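Local coordinates for protein dihydrodipicolinate synthase (Agrobacterium tumefaciens, PDB 3B4U) that probably catalyses the condensation of pyruvate with aspartate semialdehyde on the way to lysine, using a TIM barrel of the dihydrodipicolinate synthase family, at residues B[207-212]-B[223-228]; B[5-10]-B[219-224]. One frame throughout, in Å; residues are numbered along the deposited sequence.

Contact 1 (B[207-212]-B[223-228])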
# COMPACT_ATOMS: atom_id res chain seq x y z
N GLN B 207 -11.07 -25.60 -1.48
CA GLN B 207 -11.57 -25.64 -0.11
C GLN B 207 -12.55 -24.56 0.26
O GLN B 207 -12.97 -24.51 1.41
CB GLN B 207 -10.41 -25.65 0.89
CG GLN B 207 -9.75 -26.99 1.05
CD GLN B 207 -8.89 -27.07 2.30
OE1 GLN B 207 -9.21 -26.49 3.32
NE2 GLN B 207 -7.78 -27.80 2.19
N GLY B 208 -12.94 -23.70 -0.68
CA GLY B 208 -13.96 -22.72 -0.43
C GLY B 208 -13.62 -21.33 -0.91
O GLY B 208 -13.07 -21.15 -1.99
N ALA B 209 -14.02 -20.32 -0.13
CA ALA B 209 -13.95 -18.92 -0.56
C ALA B 209 -13.98 -17.98 0.63
O ALA B 209 -14.58 -18.30 1.67
CB ALA B 209 -15.14 -18.59 -1.50
N ILE B 210 -13.35 -16.84 0.42
CA ILE B 210 -13.53 -15.66 1.24
C ILE B 210 -14.30 -14.68 0.36
O ILE B 210 -13.74 -14.11 -0.56
CB ILE B 210 -12.19 -15.08 1.71
CG1 ILE B 210 -11.41 -16.10 2.57
CG2 ILE B 210 -12.41 -13.78 2.48
CD1 ILE B 210 -9.98 -15.72 2.85
N SER B 211 -15.59 -14.57 0.60
CA SER B 211 -16.53 -14.06 -0.39
C SER B 211 -17.19 -12.74 -0.02
O SER B 211 -17.79 -12.65 1.05
CB SER B 211 -17.62 -15.10 -0.61
OG SER B 211 -18.73 -14.56 -1.32
N GLY B 212 -17.16 -11.77 -0.91
CA GLY B 212 -17.88 -10.53 -0.72
C GLY B 212 -19.39 -10.68 -0.87
O GLY B 212 -20.16 -10.12 -0.10
N ALA B 223 -23.60 -22.84 -1.06
CA ALA B 223 -23.88 -23.98 -1.95
C ALA B 223 -22.77 -24.12 -2.98
O ALA B 223 -22.46 -25.23 -3.40
CB ALA B 223 -25.22 -23.80 -2.60
N MET B 224 -22.17 -23.01 -3.39
CA MET B 224 -21.07 -23.02 -4.33
C MET B 224 -19.74 -23.38 -3.65
O MET B 224 -19.02 -24.28 -4.09
CB MET B 224 -20.93 -21.64 -4.98
CG MET B 224 -22.18 -21.14 -5.70
SD MET B 224 -22.17 -19.27 -6.10
CE MET B 224 -21.09 -19.36 -7.59
N ALA B 225 -19.42 -22.68 -2.57
CA ALA B 225 -18.10 -22.72 -1.93
C ALA B 225 -17.89 -24.00 -1.15
O ALA B 225 -16.76 -24.46 -1.03
CB ALA B 225 -17.94 -21.51 -0.98
N VAL B 226 -18.97 -24.55 -0.57
CA VAL B 226 -18.88 -25.74 0.27
C VAL B 226 -19.40 -26.93 -0.50
O VAL B 226 -18.74 -27.98 -0.54
CB VAL B 226 -19.61 -25.53 1.61
CG1 VAL B 226 -19.61 -26.83 2.45
CG2 VAL B 226 -18.97 -24.39 2.37
N ASP B 227 -20.58 -26.81 -1.10
CA ASP B 227 -21.25 -27.96 -1.73
C ASP B 227 -20.87 -28.16 -3.19
O ASP B 227 -21.24 -29.18 -3.78
CB ASP B 227 -22.76 -27.86 -1.57
CG ASP B 227 -23.22 -27.79 -0.14
OD1 ASP B 227 -22.48 -28.21 0.77
OD2 ASP B 227 -24.35 -27.30 0.05
N GLY B 228 -20.15 -27.23 -3.80
CA GLY B 228 -19.70 -27.38 -5.17
C GLY B 228 -20.81 -27.35 -6.20
O GLY B 228 -20.71 -28.01 -7.23

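Contact 2 (B[5-10]-B[219-224])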
# COMPACT_ATOMS: atom_id res chain seq x y z
N PHE B 5 -11.52 -25.35 4.84
CA PHE B 5 -11.73 -23.95 5.16
C PHE B 5 -13.19 -23.55 5.10
O PHE B 5 -13.71 -22.91 6.03
CB PHE B 5 -10.87 -23.09 4.21
CG PHE B 5 -10.98 -21.62 4.48
CD1 PHE B 5 -10.16 -21.00 5.39
CD2 PHE B 5 -11.94 -20.86 3.84
CE1 PHE B 5 -10.29 -19.65 5.66
CE2 PHE B 5 -12.06 -19.50 4.07
CZ PHE B 5 -11.23 -18.90 5.00
N GLY B 6 -13.87 -23.89 4.01
CA GLY B 6 -15.30 -23.62 3.88
C GLY B 6 -15.57 -22.22 3.35
O GLY B 6 -14.86 -21.70 2.49
N LEU B 7 -16.64 -21.63 3.86
CA LEU B 7 -17.08 -20.30 3.45
C LEU B 7 -16.73 -19.29 4.53
O LEU B 7 -17.17 -19.42 5.68
CB LEU B 7 -18.60 -20.28 3.20
CG LEU B 7 -19.14 -18.92 2.82
CD1 LEU B 7 -18.45 -18.34 1.56
CD2 LEU B 7 -20.66 -18.96 2.63
N SER B 8 -16.01 -18.25 4.15
CA SER B 8 -15.79 -17.12 5.02
C SER B 8 -16.40 -15.87 4.37
O SER B 8 -16.19 -15.65 3.20
CB SER B 8 -14.28 -16.94 5.23
OG SER B 8 -14.01 -16.02 6.28
N ALA B 9 -17.12 -15.04 5.14
CA ALA B 9 -17.54 -13.75 4.61
C ALA B 9 -16.36 -12.83 4.54
O ALA B 9 -15.60 -12.72 5.51
CB ALA B 9 -18.60 -13.13 5.50
N ALA B 10 -16.18 -12.15 3.41
CA ALA B 10 -15.20 -11.07 3.30
C ALA B 10 -15.93 -9.87 3.92
O ALA B 10 -16.56 -9.07 3.24
CB ALA B 10 -14.84 -10.81 1.81
N GLN B 219 -26.33 -18.14 2.03
CA GLN B 219 -26.69 -19.50 1.68
C GLN B 219 -26.37 -19.85 0.24
O GLN B 219 -25.91 -20.95 -0.06
CB GLN B 219 -28.17 -19.76 1.98
CG GLN B 219 -28.42 -20.12 3.41
CD GLN B 219 -27.93 -21.52 3.71
OE1 GLN B 219 -28.39 -22.49 3.08
NE2 GLN B 219 -27.04 -21.67 4.67
N GLU B 220 -26.60 -18.91 -0.65
CA GLU B 220 -26.36 -19.15 -2.06
C GLU B 220 -24.87 -19.36 -2.34
O GLU B 220 -24.46 -20.25 -3.09
CB GLU B 220 -26.89 -18.00 -2.92
CG GLU B 220 -28.42 -17.88 -2.94
CD GLU B 220 -29.05 -17.22 -1.74
OE1 GLU B 220 -28.35 -16.77 -0.80
OE2 GLU B 220 -30.30 -17.16 -1.74
N VAL B 221 -24.02 -18.56 -1.72
CA VAL B 221 -22.58 -18.73 -1.87
C VAL B 221 -22.13 -20.02 -1.20
O VAL B 221 -21.25 -20.69 -1.72
CB VAL B 221 -21.78 -17.50 -1.41
CG1 VAL B 221 -20.29 -17.75 -1.60
CG2 VAL B 221 -22.20 -16.24 -2.20
N ARG B 222 -22.70 -20.38 -0.05
CA ARG B 222 -22.32 -21.63 0.60
C ARG B 222 -22.51 -22.84 -0.31
O ARG B 222 -21.68 -23.74 -0.35
CB ARG B 222 -23.07 -21.79 1.92
CG ARG B 222 -22.57 -22.99 2.69
CD ARG B 222 -23.35 -23.27 3.98
NE ARG B 222 -22.88 -24.52 4.58
CZ ARG B 222 -21.78 -24.68 5.28
NH1 ARG B 222 -20.99 -23.65 5.64
NH2 ARG B 222 -21.44 -25.92 5.62
N ALA B 223 -23.60 -22.84 -1.06
CA ALA B 223 -23.88 -23.98 -1.95
C ALA B 223 -22.77 -24.12 -2.98
O ALA B 223 -22.46 -25.23 -3.40
CB ALA B 223 -25.22 -23.80 -2.60
N MET B 224 -22.17 -23.01 -3.39
CA MET B 224 -21.07 -23.02 -4.33
C MET B 224 -19.74 -23.38 -3.65
O MET B 224 -19.02 -24.28 -4.09
CB MET B 224 -20.93 -21.64 -4.98
CG MET B 224 -22.18 -21.14 -5.70
SD MET B 224 -22.17 -19.27 -6.10
CE MET B 224 -21.09 -19.36 -7.59

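Contact 1 (B[207-212]-B[223-228])
Ala225, near the end of helix 218-225, meets Gly208 and Ala209 at the start of strand 208-211, and nearly all of this small, buried contact passes through that one residue. Just before it, the carbonyl oxygen of Met224 receives a weak backbone bond from Gly228 N.

Ala225 itself presents two groups to the strand. The first is its methyl: Ala225 CB points toward the strand and lies 4.1 Å from Ala209 CB, which points toward the helix in turn; the two small methyls touch obliquely, each bond slanting toward the other segment. The same methyl also rests beside the backbone, 4.2 Å from Ala209 N. The second is its carbonyl. Ala225 O comes within 3.4 Å of Gly208 CA in a C-H···O contact with an angle of 145° at the hydrogen. The helix end thus lies directly on the strand backbone at Gly208, and Gly208 CA and Ala225 CA are only 4.4 Å apart. Gly208 has a positive phi (134°, with psi -142°), a conformation in which a CB would press on the carbonyl oxygen of the residue before, and which by itself calls for glycine.

After Ala225 the chain turns away. The CB of Val226 points off the strand, and its side chain packs on Asp39. At Gly228 phi becomes positive and the helical path ends. Leu198 of helix 195-203 touches Ala209, Met224 and Ala225, adding an apolar neighbour to the methyl pair.

The helix runs back along the outer side of the strand that precedes it, so its last turn lies over the strand's first residues. Such packing of a helix on the outer face of a strand belongs to the beta-alpha layering of a TIM barrel, here made close through glycine and alanine.

Contact 2 (B[5-10]-B[219-224])
Leu7 and Arg222 mark the closest approach of the two backbones, with Leu7 CA and Arg222 CA 6.1 Å apart where the middle of helix 218-225 passes over strand 6-10. A leucine side chain fills that separation.

Leu7 points at the helix with CG anti to its backbone N (chi1 178°), which carries CG toward the helix, from where CD1 and CD2 part to two consecutive residues. Leu7 CD1 goes to Val221, touching Val221 CG1 at 3.7 Å; the two side chains approach crosswise, at about a right angle. Leu7 CD2 lies instead against the backbone of the next residue, 3.7 Å from both Arg222 N and Arg222 CA, and 3.8 Å from Arg222 CB. One branch thus meets a side chain while the other sits on the main chain of the helix.

On the helix side, Val221 points toward the strand and uses CG1, the methyl anti to its own backbone N (chi1 180°). Arg222 offers only the root of its side chain to Leu7. From CG to NE the rest is extended, carrying the guanidinium to the loop ahead of strand 40-43. There Arg222 NH1 hydrogen-bonds Gly37 O and forms a salt bridge with Asp39 OD2. That same carboxylate oxygen accepts a hydrogen bond from Leu7 N, so Asp39 ties the strand and the helix together beside their apolar contact, and its charge is probably offset by the arginine.

Around this contact, Leu7 also touches Ser211 of strand 208-211 as well as Thr218 and Ala225 of helix 218-225, while Val221 reaches Ser211 and Val213. The helix therefore straddles the first and last strands of the barrel, with helix 232-240 packed on its other flank through Glu220 and Met224.

Contacts 1 and 2 are neighbouring parts of one interface, their centres about 4 Å apart: helix 218-225 lies over strands 6-10 and 208-211, whose pairing closes the barrel. That seam is sewn directly, with Gln207 O 2.8 Å from Gly6 N and Ala209 O 2.9 Å from Ser8 N. Farther along the strand of contact 1, Ser211 OG lies 3.6 Å from Val221 CG1 of contact 2. Both contacts lie on the outer side of the barrel. Elsewhere on the same strand, Ile210 O accepts a hydrogen bond from Lys169 NZ; Lys169, on strand 165-170, is positioned as the Schiff-base lysine is in this family.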